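Local coordinates for putative cytoplasmic protein (Salmonella typhimurium LT2, PDB 2Q02) that binds a zinc ion in a xylose isomerase-like TIM barrel and may act as an isomerase, at residues R8-N12 with Y238-F244; R100-P106 with I134-E139; I122-S126 with E160-F165; K166-T171 with A192-L198. Residue numbers count along the deposited sequence, not the author numbering.

Contact 1 of 4, residues R8-N12 with Y238-F244; sequences RFCIN and YRGIYAF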
loop_
_atom_site.group_PDB
_atom_site.type_symbol
_atom_site.label_atom_id
_atom_site.label_comp_id
_atom_site.label_asym_id
_atom_site.label_seq_id
_atom_site.Cartn_x
_atom_site.Cartn_y
_atom_site.Cartn_z
ATOM N N ARG A 8 -5.097 -14.042 -3.649
ATOM C CA ARG A 8 -4.976 -12.627 -4.018
ATOM C C ARG A 8 -4.913 -11.678 -2.826
ATOM O O ARG A 8 -4.744 -10.485 -3.029
ATOM C CB ARG A 8 -6.158 -12.174 -4.895
ATOM C CG ARG A 8 -6.194 -12.795 -6.271
ATOM C CD ARG A 8 -7.476 -12.431 -7.013
ATOM N NE ARG A 8 -7.574 -10.992 -7.229
ATOM C CZ ARG A 8 -8.664 -10.356 -7.667
ATOM N NH1 ARG A 8 -9.772 -11.015 -7.956
ATOM N NH2 ARG A 8 -8.657 -9.036 -7.798
ATOM N N PHE A 9 -5.085 -12.171 -1.603
ATOM C CA PHE A 9 -5.014 -11.292 -0.427
ATOM C C PHE A 9 -3.595 -11.203 0.117
ATOM O O PHE A 9 -2.833 -12.170 0.073
ATOM C CB PHE A 9 -6.015 -11.718 0.656
ATOM C CG PHE A 9 -7.446 -11.412 0.305
ATOM C CD1 PHE A 9 -7.875 -10.089 0.176
ATOM C CD2 PHE A 9 -8.369 -12.436 0.108
ATOM C CE1 PHE A 9 -9.183 -9.776 -0.169
ATOM C CE2 PHE A 9 -9.714 -12.133 -0.225
ATOM C CZ PHE A 9 -10.114 -10.791 -0.368
ATOM N N CYS A 10 -3.245 -10.016 0.621
ATOM C CA CYS A 10 -1.885 -9.720 1.135
ATOM C C CYS A 10 -2.014 -9.055 2.494
ATOM O O CYS A 10 -2.901 -8.234 2.717
ATOM C CB CYS A 10 -1.155 -8.768 0.166
ATOM S SG CYS A 10 0.533 -8.250 0.613
ATOM N N ILE A 11 -1.148 -9.417 3.421
ATOM C CA ILE A 11 -1.202 -8.802 4.728
ATOM C C ILE A 11 -0.047 -7.820 4.861
ATOM O O ILE A 11 1.131 -8.203 4.834
ATOM C CB ILE A 11 -1.173 -9.839 5.867
ATOM C CG1 ILE A 11 -2.133 -11.017 5.575
ATOM C CG2 ILE A 11 -1.492 -9.160 7.208
ATOM C CD1 ILE A 11 -3.578 -10.626 5.321
ATOM N N ASN A 12 -0.401 -6.550 5.002
ATOM C CA ASN A 12 0.575 -5.514 5.271
ATOM C C ASN A 12 1.023 -5.593 6.758
ATOM O O ASN A 12 0.198 -5.780 7.676
ATOM C CB ASN A 12 -0.017 -4.139 4.910
ATOM C CG ASN A 12 1.021 -3.036 4.888
ATOM O OD1 ASN A 12 1.692 -2.803 5.891
ATOM N ND2 ASN A 12 1.143 -2.335 3.751
ATOM N N TYR A 238 -10.454 -5.982 -12.433
ATOM C CA TYR A 238 -9.222 -6.072 -11.632
ATOM C C TYR A 238 -9.008 -7.492 -11.121
ATOM O O TYR A 238 -9.876 -8.020 -10.427
ATOM C CB TYR A 238 -9.275 -5.117 -10.433
ATOM C CG TYR A 238 -8.021 -5.093 -9.576
ATOM C CD1 TYR A 238 -6.846 -4.521 -10.041
ATOM C CD2 TYR A 238 -8.026 -5.597 -8.282
ATOM C CE1 TYR A 238 -5.682 -4.461 -9.234
ATOM C CE2 TYR A 238 -6.878 -5.541 -7.466
ATOM C CZ TYR A 238 -5.711 -4.979 -7.948
ATOM O OH TYR A 238 -4.579 -4.943 -7.161
ATOM N N ARG A 239 -7.847 -8.072 -11.440
ATOM C CA ARG A 239 -7.432 -9.389 -10.947
ATOM C C ARG A 239 -6.183 -9.314 -10.072
ATOM O O ARG A 239 -5.521 -10.331 -9.863
ATOM C CB ARG A 239 -7.133 -10.319 -12.133
ATOM C CG ARG A 239 -8.331 -10.628 -13.001
ATOM C CD ARG A 239 -9.312 -11.559 -12.277
ATOM N NE ARG A 239 -10.648 -11.475 -12.868
ATOM C CZ ARG A 239 -11.652 -10.714 -12.418
ATOM N NH1 ARG A 239 -11.515 -9.956 -11.334
ATOM N NH2 ARG A 239 -12.823 -10.726 -13.060
ATOM N N GLY A 240 -5.863 -8.120 -9.562
ATOM C CA GLY A 240 -4.633 -7.897 -8.813
ATOM C C GLY A 240 -4.798 -8.145 -7.333
ATOM O O GLY A 240 -5.773 -8.716 -6.909
ATOM N N ILE A 241 -3.841 -7.694 -6.546
ATOM C CA ILE A 241 -3.768 -8.034 -5.131
ATOM C C ILE A 241 -4.521 -7.010 -4.257
ATOM O O ILE A 241 -4.463 -5.784 -4.487
ATOM C CB ILE A 241 -2.283 -8.135 -4.675
ATOM C CG1 ILE A 241 -1.575 -9.277 -5.436
ATOM C CG2 ILE A 241 -2.184 -8.338 -3.168
ATOM C CD1 ILE A 241 -0.058 -9.311 -5.288
ATOM N N TYR A 242 -5.244 -7.533 -3.270
ATOM C CA TYR A 242 -5.822 -6.736 -2.214
ATOM C C TYR A 242 -4.992 -6.985 -0.957
ATOM O O TYR A 242 -4.842 -8.126 -0.499
ATOM C CB TYR A 242 -7.277 -7.150 -1.982
ATOM C CG TYR A 242 -8.222 -6.819 -3.128
ATOM C CD1 TYR A 242 -8.631 -5.504 -3.355
ATOM C CD2 TYR A 242 -8.729 -7.827 -3.971
ATOM C CE1 TYR A 242 -9.487 -5.188 -4.381
ATOM C CE2 TYR A 242 -9.609 -7.519 -5.015
ATOM C CZ TYR A 242 -9.971 -6.187 -5.208
ATOM O OH TYR A 242 -10.832 -5.831 -6.212
ATOM N N ALA A 243 -4.459 -5.899 -0.407
ATOM C CA ALA A 243 -3.604 -5.921 0.779
ATOM C C ALA A 243 -4.271 -5.108 1.848
ATOM O O ALA A 243 -4.684 -3.990 1.582
ATOM C CB ALA A 243 -2.230 -5.321 0.472
ATOM N N PHE A 244 -4.350 -5.673 3.055
ATOM C CA PHE A 244 -4.968 -5.028 4.203
ATOM C C PHE A 244 -3.926 -4.163 4.914
ATOM O O PHE A 244 -2.864 -4.668 5.287
ATOM C CB PHE A 244 -5.566 -6.079 5.155
ATOM C CG PHE A 244 -6.803 -6.746 4.608
ATOM C CD1 PHE A 244 -8.007 -6.057 4.546
ATOM C CD2 PHE A 244 -6.760 -8.056 4.135
ATOM C CE1 PHE A 244 -9.154 -6.663 4.023
ATOM C CE2 PHE A 244 -7.916 -8.686 3.629
ATOM C CZ PHE A 244 -9.107 -7.985 3.566
#
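Arg-8 makes the side-chain hydrogen bonds between the two segments: NE and NH2 both donate to Gly-240 O, at 2.9 and 3.0 Å, in a fork that fixes the guanidinium edge-on to that carbonyl. A weak bond, with an angle of only 124°, runs from Arg-8 NH2 to Tyr-238 O at 3.1 Å. Glu-234 forms salt bridges with both Arg-8 and Arg-239, offsetting the approach of Arg-8 NH1 to Arg-239 NH1 at 3.9 Å.

The backbone then zips in parallel register. Tyr-242 N donates to Arg-8 O (3.0 Å), Cys-10 N to Tyr-242 O (2.7 Å), Phe-244 N to Cys-10 O (3.0 Å) and Asn-12 N to Phe-244 O (3.1 Å). Packing differs by face. Phe-9, Ile-11, Tyr-242 and Phe-244 share one face, where helix 256-271 packs on Phe-9, Ile-11 and Phe-244; the Phe-9 and Phe-244 rings lie 21° from parallel but are slid apart, with centroids 5.6 Å distant. On the other face Cys-10 CB meets Ala-243 CB at 3.6 Å; it also touches Ile-241 CG2 at 3.5 Å. Strands 9-12 and 242-244, the first and last of eight, run 29° apart, and their pairing closes the TIM barrel.

Contact 2 of 4, residues R100-P106 with I134-E139; sequences RALVLCP and IQGLVE. With ZN (zinc ion), chain E.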
loop_
_atom_site.group_PDB
_atom_site.type_symbol
_atom_site.label_atom_id
_atom_site.label_comp_id
_atom_site.label_asym_id
_atom_site.label_seq_id
_atom_site.Cartn_x
_atom_site.Cartn_y
_atom_site.Cartn_z
ATOM N N ARG A 100 9.171 -7.437 -4.516
ATOM C CA ARG A 100 8.859 -7.200 -5.915
ATOM C C ARG A 100 8.810 -5.702 -6.238
ATOM O O ARG A 100 9.250 -5.263 -7.298
ATOM C CB ARG A 100 7.473 -7.806 -6.191
ATOM C CG ARG A 100 7.013 -7.734 -7.640
ATOM C CD ARG A 100 5.869 -8.759 -7.891
ATOM N NE ARG A 100 4.528 -8.152 -7.868
ATOM C CZ ARG A 100 3.395 -8.825 -7.680
ATOM N NH1 ARG A 100 3.386 -10.138 -7.461
ATOM N NH2 ARG A 100 2.252 -8.172 -7.701
ATOM N N ALA A 101 8.252 -4.930 -5.316
ATOM C CA ALA A 101 7.958 -3.539 -5.574
ATOM C C ALA A 101 8.342 -2.664 -4.372
ATOM O O ALA A 101 8.440 -3.149 -3.216
ATOM C CB ALA A 101 6.458 -3.379 -5.892
ATOM N N LEU A 102 8.565 -1.380 -4.659
ATOM C CA LEU A 102 8.714 -0.376 -3.615
ATOM C C LEU A 102 7.678 0.720 -3.869
ATOM O O LEU A 102 7.454 1.170 -5.016
ATOM C CB LEU A 102 10.137 0.184 -3.567
ATOM C CG LEU A 102 10.490 1.404 -2.708
ATOM C CD1 LEU A 102 10.388 1.082 -1.239
ATOM C CD2 LEU A 102 11.876 1.871 -3.030
ATOM N N VAL A 103 7.040 1.138 -2.777
ATOM C CA VAL A 103 5.971 2.129 -2.836
ATOM C C VAL A 103 6.511 3.549 -2.752
ATOM O O VAL A 103 7.397 3.846 -1.944
ATOM C CB VAL A 103 4.968 1.919 -1.676
ATOM C CG1 VAL A 103 3.910 3.020 -1.671
ATOM C CG2 VAL A 103 4.315 0.562 -1.772
ATOM N N LEU A 104 5.930 4.431 -3.561
ATOM C CA LEU A 104 6.328 5.850 -3.636
ATOM C C LEU A 104 5.160 6.766 -3.219
ATOM O O LEU A 104 4.040 6.657 -3.748
ATOM C CB LEU A 104 6.748 6.196 -5.063
ATOM C CG LEU A 104 7.937 5.406 -5.615
ATOM C CD1 LEU A 104 7.985 5.471 -7.122
ATOM C CD2 LEU A 104 9.257 5.914 -5.053
ATOM N N CYS A 105 5.422 7.653 -2.264
ATOM C CA CYS A 105 4.398 8.549 -1.755
ATOM C C CYS A 105 4.752 9.993 -2.025
ATOM O O CYS A 105 5.900 10.400 -1.783
ATOM C CB CYS A 105 4.246 8.383 -0.238
ATOM S SG CYS A 105 3.439 6.838 0.239
ATOM N N PRO A 106 3.752 10.798 -2.445
ATOM C CA PRO A 106 3.991 12.190 -2.841
ATOM C C PRO A 106 4.138 13.100 -1.647
ATOM O O PRO A 106 3.668 12.771 -0.569
ATOM C CB PRO A 106 2.705 12.575 -3.585
ATOM C CG PRO A 106 1.623 11.778 -2.862
ATOM C CD PRO A 106 2.315 10.451 -2.512
ATOM N N ILE A 134 13.454 -3.481 -9.488
ATOM C CA ILE A 134 12.312 -3.331 -8.589
ATOM C C ILE A 134 11.221 -2.550 -9.325
ATOM O O ILE A 134 11.518 -1.601 -10.066
ATOM C CB ILE A 134 12.702 -2.612 -7.268
ATOM C CG1 ILE A 134 13.797 -3.390 -6.518
ATOM C CG2 ILE A 134 11.465 -2.383 -6.379
ATOM C CD1 ILE A 134 13.419 -4.816 -6.089
ATOM N N GLN A 135 9.973 -2.968 -9.129
ATOM C CA GLN A 135 8.809 -2.257 -9.665
ATOM C C GLN A 135 8.447 -1.102 -8.770
ATOM O O GLN A 135 8.656 -1.137 -7.560
ATOM C CB GLN A 135 7.594 -3.179 -9.798
ATOM C CG GLN A 135 7.739 -4.282 -10.872
ATOM C CD GLN A 135 6.701 -5.398 -10.747
ATOM O OE1 GLN A 135 5.697 -5.282 -10.022
ATOM N NE2 GLN A 135 6.949 -6.497 -11.443
ATOM N N GLY A 136 7.902 -0.064 -9.370
ATOM C CA GLY A 136 7.465 1.105 -8.617
ATOM C C GLY A 136 5.954 1.209 -8.541
ATOM O O GLY A 136 5.242 1.004 -9.532
ATOM N N LEU A 137 5.472 1.523 -7.346
ATOM C CA LEU A 137 4.060 1.758 -7.128
ATOM C C LEU A 137 3.859 3.188 -6.579
ATOM O O LEU A 137 4.305 3.515 -5.460
ATOM C CB LEU A 137 3.493 0.711 -6.154
ATOM C CG LEU A 137 3.304 -0.704 -6.675
ATOM C CD1 LEU A 137 2.870 -1.607 -5.550
ATOM C CD2 LEU A 137 2.290 -0.711 -7.827
ATOM N N VAL A 138 3.216 4.039 -7.386
ATOM C CA VAL A 138 2.907 5.408 -6.982
ATOM C C VAL A 138 1.576 5.424 -6.262
ATOM O O VAL A 138 0.546 5.063 -6.843
ATOM C CB VAL A 138 2.821 6.330 -8.196
ATOM C CG1 VAL A 138 2.325 7.694 -7.794
ATOM C CG2 VAL A 138 4.197 6.411 -8.909
ATOM N N GLU A 139 1.593 5.822 -4.995
ATOM C CA GLU A 139 0.367 5.869 -4.187
ATOM C C GLU A 139 -0.062 7.303 -3.941
ATOM O O GLU A 139 0.531 7.983 -3.102
ATOM C CB GLU A 139 0.584 5.228 -2.826
ATOM C CG GLU A 139 -0.632 5.313 -1.899
ATOM C CD GLU A 139 -0.552 4.345 -0.742
ATOM O OE1 GLU A 139 0.574 3.946 -0.387
ATOM O OE2 GLU A 139 -1.614 3.990 -0.185
HETATM ZN ZN ZN E . -1.746 2.605 1.410
#
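Strands 101-104 and 135-138 are the two strands of a beta-alpha-beta unit of the TIM barrel, linked through helix 115-130. Their axes come within 4.6 Å of each other, and their directions differ by 28°.

Five backbone hydrogen bonds define the parallel pairing. Gln-135 N donates to Arg-100 O (3.0 Å), Leu-102 N to Gln-135 O (2.9 Å), Leu-137 N to Leu-102 O (3.1 Å), Leu-104 N to Leu-137 O (2.7 Å) and Glu-139 N to Leu-104 O (2.9 Å). The angles at hydrogen run from 162° to 177°, and four successive bridges keep the register unbroken from Ala-101 opposite Gln-135 to Leu-104 opposite Val-138.

Apolar contacts divide between the faces. Toward the barrel interior, Ala-101 CB lies 4.0 Å from Leu-137 CD1, and Val-103 CG2 is 4.5 Å from Leu-137 CB. On the helix-covered face Leu-104 CD1 reaches Val-138 CG2 at 4.3 Å; Gly-136 has no side chain there, and Phe-165 packs against its CA. Leu-102 CB touches Ile-134 CG2 at 4.0 Å, and both residues pack against helix 81-97.

Metal coordination comes at the C-terminal end, where Asp-170, His-197 and Glu-245 complete the protein ligands of the zinc. Beside Val-103, whose CG1 is 3.7 Å from Glu-139 OE1, the carboxylate turns its other oxygen to the metal: Glu-139 OE2 to ZN is 2.1 Å.

Contact 3 of 4, residues I122-S126 with E160-F165; sequences IKRLS and EAGSPF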
loop_
_atom_site.group_PDB
_atom_site.type_symbol
_atom_site.label_atom_id
_atom_site.label_comp_id
_atom_site.label_asym_id
_atom_site.label_seq_id
_atom_site.Cartn_x
_atom_site.Cartn_y
_atom_site.Cartn_z
ATOM N N ILE A 122 9.369 10.838 -11.671
ATOM C CA ILE A 122 8.993 9.503 -12.104
ATOM C C ILE A 122 10.016 8.974 -13.105
ATOM O O ILE A 122 10.416 7.801 -12.998
ATOM C CB ILE A 122 7.556 9.432 -12.678
ATOM C CG1 ILE A 122 6.524 9.679 -11.578
ATOM C CG2 ILE A 122 7.267 8.072 -13.291
ATOM C CD1 ILE A 122 5.137 9.972 -12.122
ATOM N N LYS A 123 10.446 9.813 -14.055
ATOM C CA LYS A 123 11.465 9.408 -15.049
ATOM C C LYS A 123 12.753 8.965 -14.378
ATOM O O LYS A 123 13.277 7.894 -14.678
ATOM C CB LYS A 123 11.793 10.542 -16.047
ATOM C CG LYS A 123 10.726 10.789 -17.135
ATOM C CD LYS A 123 11.106 11.986 -18.033
ATOM C CE LYS A 123 10.160 12.151 -19.251
ATOM N NZ LYS A 123 10.083 13.558 -19.801
ATOM N N ARG A 124 13.273 9.815 -13.493
ATOM C CA ARG A 124 14.521 9.543 -12.775
ATOM C C ARG A 124 14.426 8.290 -11.902
ATOM O O ARG A 124 15.345 7.467 -11.856
ATOM C CB ARG A 124 14.904 10.735 -11.885
ATOM C CG ARG A 124 16.194 10.467 -11.088
ATOM C CD ARG A 124 16.799 11.714 -10.457
ATOM N NE ARG A 124 18.131 11.415 -9.926
ATOM C CZ ARG A 124 18.784 12.152 -9.023
ATOM N NH1 ARG A 124 18.228 13.248 -8.492
ATOM N NH2 ARG A 124 19.999 11.771 -8.620
ATOM N N LEU A 125 13.322 8.167 -11.179
ATOM C CA LEU A 125 13.102 7.009 -10.335
ATOM C C LEU A 125 12.871 5.751 -11.149
ATOM O O LEU A 125 13.217 4.681 -10.695
ATOM C CB LEU A 125 11.920 7.219 -9.369
ATOM C CG LEU A 125 12.153 8.206 -8.213
ATOM C CD1 LEU A 125 10.840 8.655 -7.608
ATOM C CD2 LEU A 125 13.046 7.622 -7.145
ATOM N N SER A 126 12.285 5.856 -12.334
ATOM C CA SER A 126 12.074 4.670 -13.172
ATOM C C SER A 126 13.420 4.081 -13.610
ATOM O O SER A 126 13.674 2.876 -13.478
ATOM C CB SER A 126 11.167 4.976 -14.360
ATOM O OG SER A 126 9.847 5.186 -13.874
ATOM N N GLU A 160 3.083 10.028 -19.292
ATOM C CA GLU A 160 3.874 11.113 -19.852
ATOM C C GLU A 160 5.371 10.904 -19.605
ATOM O O GLU A 160 6.208 11.239 -20.447
ATOM C CB GLU A 160 3.410 12.401 -19.204
ATOM C CG GLU A 160 3.938 13.644 -19.806
ATOM C CD GLU A 160 3.426 14.827 -19.047
ATOM O OE1 GLU A 160 2.202 14.846 -18.726
ATOM O OE2 GLU A 160 4.252 15.722 -18.769
ATOM N N ALA A 161 5.681 10.319 -18.450
ATOM C CA ALA A 161 7.038 9.927 -18.084
ATOM C C ALA A 161 7.579 8.717 -18.869
ATOM O O ALA A 161 8.791 8.453 -18.851
ATOM C CB ALA A 161 7.098 9.636 -16.587
ATOM N N GLY A 162 6.696 8.003 -19.569
ATOM C CA GLY A 162 7.069 6.784 -20.290
ATOM C C GLY A 162 7.539 5.679 -19.346
ATOM O O GLY A 162 8.445 4.903 -19.684
ATOM N N SER A 163 6.920 5.609 -18.165
ATOM C CA SER A 163 7.376 4.749 -17.082
ATOM C C SER A 163 6.588 3.448 -17.011
ATOM O O SER A 163 5.397 3.416 -17.297
ATOM C CB SER A 163 7.217 5.494 -15.758
ATOM O OG SER A 163 7.251 4.619 -14.631
ATOM N N PRO A 164 7.234 2.362 -16.587
ATOM C CA PRO A 164 6.505 1.110 -16.308
ATOM C C PRO A 164 5.804 1.066 -14.941
ATOM O O PRO A 164 5.147 0.075 -14.626
ATOM C CB PRO A 164 7.626 0.067 -16.288
ATOM C CG PRO A 164 8.806 0.839 -15.739
ATOM C CD PRO A 164 8.679 2.216 -16.329
ATOM N N PHE A 165 5.969 2.107 -14.135
ATOM C CA PHE A 165 5.325 2.191 -12.831
ATOM C C PHE A 165 3.827 2.068 -12.932
ATOM O O PHE A 165 3.238 2.307 -13.994
ATOM C CB PHE A 165 5.641 3.514 -12.112
ATOM C CG PHE A 165 7.040 3.607 -11.530
ATOM C CD1 PHE A 165 8.010 2.624 -11.758
ATOM C CD2 PHE A 165 7.388 4.714 -10.767
ATOM C CE1 PHE A 165 9.290 2.745 -11.225
ATOM C CE2 PHE A 165 8.655 4.835 -10.221
ATOM C CZ PHE A 165 9.610 3.847 -10.438
#
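This is a partly buried contact in the outer helical layer, where the middle of helix 115-130 meets the C-terminal end of helix 151-161 and the loop leading from it to strand 166-170. Its polar centre is a pair of serines. Ser-163 OG donates to Ser-126 OG at 2.8 Å, and Ser-126 OG in turn donates to Ile-122 O, also at 2.8 Å, one turn back in its own helix. Ser-163 OG further accepts from Phe-165 N at 2.9 Å, making an ST turn that shapes the chain as it heads inward.

The preceding helix ends in a Schellman motif, with Gly-162 at positive phi (64°). In the alternating beta/alpha order of a TIM barrel, such a loop carries the chain from the helical shell back to the next inner strand.

Packing contacts lie beside the serines. Ile-122 CG2 sits 3.7 Å from Ala-161 CB and 3.6 Å from Ser-163 CB, while the aliphatic part of Lys-123 lies along the helix end, its CG 3.5 Å from Ala-161 O. Deeper in, Phe-165 places a ring face under Ser-126 OG, which is 3.6 Å from CE1, and its CE2 meets Leu-125 CB at 4.1 Å; Leu-104 of strand 101-104 touches both Phe-165 and Leu-125.

Contact 4 of 4, residues K166-T171 with A192-L198; sequences KVLLDT and AIGLVHL. With ZN (zinc ion), chain E.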
loop_
_atom_site.group_PDB
_atom_site.type_symbol
_atom_site.label_atom_id
_atom_site.label_comp_id
_atom_site.label_asym_id
_atom_site.label_seq_id
_atom_site.Cartn_x
_atom_site.Cartn_y
_atom_site.Cartn_z
ATOM N N LYS A 166 3.220 1.657 -11.811
ATOM C CA LYS A 166 1.771 1.547 -11.704
ATOM C C LYS A 166 1.256 2.296 -10.472
ATOM O O LYS A 166 2.008 2.664 -9.580
ATOM C CB LYS A 166 1.351 0.082 -11.632
ATOM C CG LYS A 166 1.393 -0.670 -12.963
ATOM C CD LYS A 166 1.182 -2.162 -12.741
ATOM C CE LYS A 166 0.573 -2.861 -13.944
ATOM N NZ LYS A 166 1.563 -3.377 -14.925
ATOM N N VAL A 167 -0.046 2.496 -10.416
ATOM C CA VAL A 167 -0.648 3.205 -9.315
ATOM C C VAL A 167 -1.081 2.225 -8.228
ATOM O O VAL A 167 -1.579 1.127 -8.522
ATOM C CB VAL A 167 -1.866 4.069 -9.806
ATOM C CG1 VAL A 167 -2.830 4.395 -8.673
ATOM C CG2 VAL A 167 -1.371 5.341 -10.473
ATOM N N LEU A 168 -0.871 2.640 -6.977
ATOM C CA LEU A 168 -1.336 1.924 -5.813
ATOM C C LEU A 168 -2.633 2.608 -5.324
ATOM O O LEU A 168 -2.620 3.747 -4.826
ATOM C CB LEU A 168 -0.256 1.961 -4.736
ATOM C CG LEU A 168 -0.405 0.938 -3.626
ATOM C CD1 LEU A 168 0.811 1.050 -2.670
ATOM C CD2 LEU A 168 -1.766 1.072 -2.880
ATOM N N LEU A 169 -3.749 1.911 -5.504
ATOM C CA LEU A 169 -5.033 2.449 -5.132
ATOM C C LEU A 169 -5.316 2.087 -3.662
ATOM O O LEU A 169 -5.466 0.924 -3.301
ATOM C CB LEU A 169 -6.114 1.903 -6.076
ATOM C CG LEU A 169 -7.442 2.657 -6.191
ATOM C CD1 LEU A 169 -8.298 1.918 -7.199
ATOM C CD2 LEU A 169 -8.184 2.798 -4.859
ATOM N N ASP A 170 -5.391 3.096 -2.824
ATOM C CA ASP A 170 -5.689 2.906 -1.422
ATOM C C ASP A 170 -7.120 3.425 -1.126
ATOM O O ASP A 170 -7.422 4.602 -1.357
ATOM C CB ASP A 170 -4.629 3.665 -0.655
ATOM C CG ASP A 170 -4.690 3.423 0.798
ATOM O OD1 ASP A 170 -5.785 3.594 1.361
ATOM O OD2 ASP A 170 -3.638 3.081 1.366
ATOM N N THR A 171 -8.011 2.547 -0.654
ATOM C CA THR A 171 -9.434 2.907 -0.522
ATOM C C THR A 171 -9.672 4.105 0.412
ATOM O O THR A 171 -10.609 4.867 0.204
ATOM C CB THR A 171 -10.289 1.756 -0.009
ATOM O OG1 THR A 171 -9.760 1.304 1.243
ATOM C CG2 THR A 171 -10.334 0.612 -1.028
ATOM N N ALA A 192 -3.522 -0.605 -15.077
ATOM C CA ALA A 192 -2.370 0.179 -14.583
ATOM C C ALA A 192 -2.460 0.480 -13.091
ATOM O O ALA A 192 -1.778 1.403 -12.586
ATOM C CB ALA A 192 -2.263 1.489 -15.346
ATOM N N ILE A 193 -3.321 -0.272 -12.411
ATOM C CA ILE A 193 -3.411 -0.265 -10.956
ATOM C C ILE A 193 -2.627 -1.498 -10.514
ATOM O O ILE A 193 -3.031 -2.634 -10.815
ATOM C CB ILE A 193 -4.891 -0.375 -10.480
ATOM C CG1 ILE A 193 -5.638 0.929 -10.735
ATOM C CG2 ILE A 193 -4.981 -0.715 -8.983
ATOM C CD1 ILE A 193 -7.139 0.781 -10.588
ATOM N N GLY A 194 -1.528 -1.294 -9.799
ATOM C CA GLY A 194 -0.632 -2.408 -9.461
ATOM C C GLY A 194 -0.927 -3.103 -8.143
ATOM O O GLY A 194 -0.488 -4.236 -7.916
ATOM N N LEU A 195 -1.634 -2.404 -7.261
ATOM C CA LEU A 195 -1.993 -2.950 -5.964
ATOM C C LEU A 195 -3.124 -2.145 -5.371
ATOM O O LEU A 195 -3.313 -0.984 -5.732
ATOM C CB LEU A 195 -0.791 -2.892 -5.057
ATOM C CG LEU A 195 -0.904 -3.388 -3.631
ATOM C CD1 LEU A 195 -1.164 -4.841 -3.635
ATOM C CD2 LEU A 195 0.402 -3.080 -2.883
ATOM N N VAL A 196 -3.886 -2.771 -4.477
ATOM C CA VAL A 196 -4.943 -2.069 -3.744
ATOM C C VAL A 196 -4.737 -2.255 -2.245
ATOM O O VAL A 196 -4.442 -3.367 -1.794
ATOM C CB VAL A 196 -6.366 -2.540 -4.154
ATOM C CG1 VAL A 196 -7.416 -1.843 -3.336
ATOM C CG2 VAL A 196 -6.601 -2.290 -5.657
ATOM N N HIS A 197 -4.852 -1.145 -1.506
ATOM C CA HIS A 197 -4.734 -1.117 -0.059
ATOM C C HIS A 197 -6.132 -0.900 0.538
ATOM O O HIS A 197 -6.817 0.086 0.206
ATOM C CB HIS A 197 -3.813 0.015 0.418
ATOM C CG HIS A 197 -2.353 -0.320 0.407
ATOM N ND1 HIS A 197 -1.388 0.596 0.751
ATOM C CD2 HIS A 197 -1.690 -1.454 0.077
ATOM C CE1 HIS A 197 -0.193 0.041 0.648
ATOM N NE2 HIS A 197 -0.348 -1.203 0.237
ATOM N N LEU A 198 -6.539 -1.826 1.412
ATOM C CA LEU A 198 -7.847 -1.825 2.029
ATOM C C LEU A 198 -7.666 -1.570 3.525
ATOM O O LEU A 198 -6.671 -1.991 4.153
ATOM C CB LEU A 198 -8.569 -3.164 1.824
ATOM C CG LEU A 198 -8.809 -3.731 0.414
ATOM C CD1 LEU A 198 -9.415 -5.157 0.489
ATOM C CD2 LEU A 198 -9.696 -2.812 -0.390
HETATM ZN ZN ZN E . -1.746 2.605 1.410
#
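A beta bulge interrupts the pairing of these parallel strands: Val-167 stands opposite Ile-193, yet Leu-168 stands opposite Leu-195, a register shift of one. Ahead of the shift, Val-167 bonds on either side of Ile-193, its N donating to Ala-192 O (3.0 Å) and its O accepting from Gly-194 N (2.7 Å). Gly-194 suits the site, since an ideal CB would come within 3.0 Å of Lys-166 CB.

Regular pairing then resumes. Leu-169 N donates to Leu-195 O (2.9 Å), His-197 N to Leu-169 O (2.8 Å) and Thr-171 N to His-197 O (2.9 Å). Here Asp-170 and His-197 lie side by side, CA atoms 4.4 Å apart, and both bind zinc: Asp-170 OD2 to ZN is 1.9 Å and His-197 ND1 to ZN is 2.1 Å. Glu-139 and Glu-245 complete the protein ligands; Arg-215 hydrogen-bonds to Asp-170 OD2 and Glu-37 to His-197 NE2. Leu-168 CD2 makes a CH-pi contact, 3.7 Å from the centroid of the His-197 ring.

On the opposite face Leu-169 CD1 meets Ile-193 CD1 at 3.8 Å. There helix 151-161 packs on Val-167 and Ile-193, and helix 226-235 on Leu-169 and Val-196, while strands 135-138 and 242-244 flank the pair in the closed barrel.

Overall arrangement
Contacts 1, 2 and 4 are buried pairings within one closed parallel sheet, whereas contact 3 lies farther out, its centre about 19 Å from that of the chain, and joins helix and loop through serine hydroxyls. Contacts 2 and 4 meet where strands 135-138 and 166-170 lie side by side, with Val-138 O and Leu-168 N 2.8 Å apart, and both supply zinc ligands. Contact 4 also borders contact 1, with Ala-243 N 2.9 Å from Val-196 O. Contact 1 gives no ligand itself, though the Asn-12 side chain comes within about 6 Å of the metal. Contact 3 reaches the barrel through Phe-165, whose CE2 is 3.2 Å from Leu-104 CD1 of contact 2.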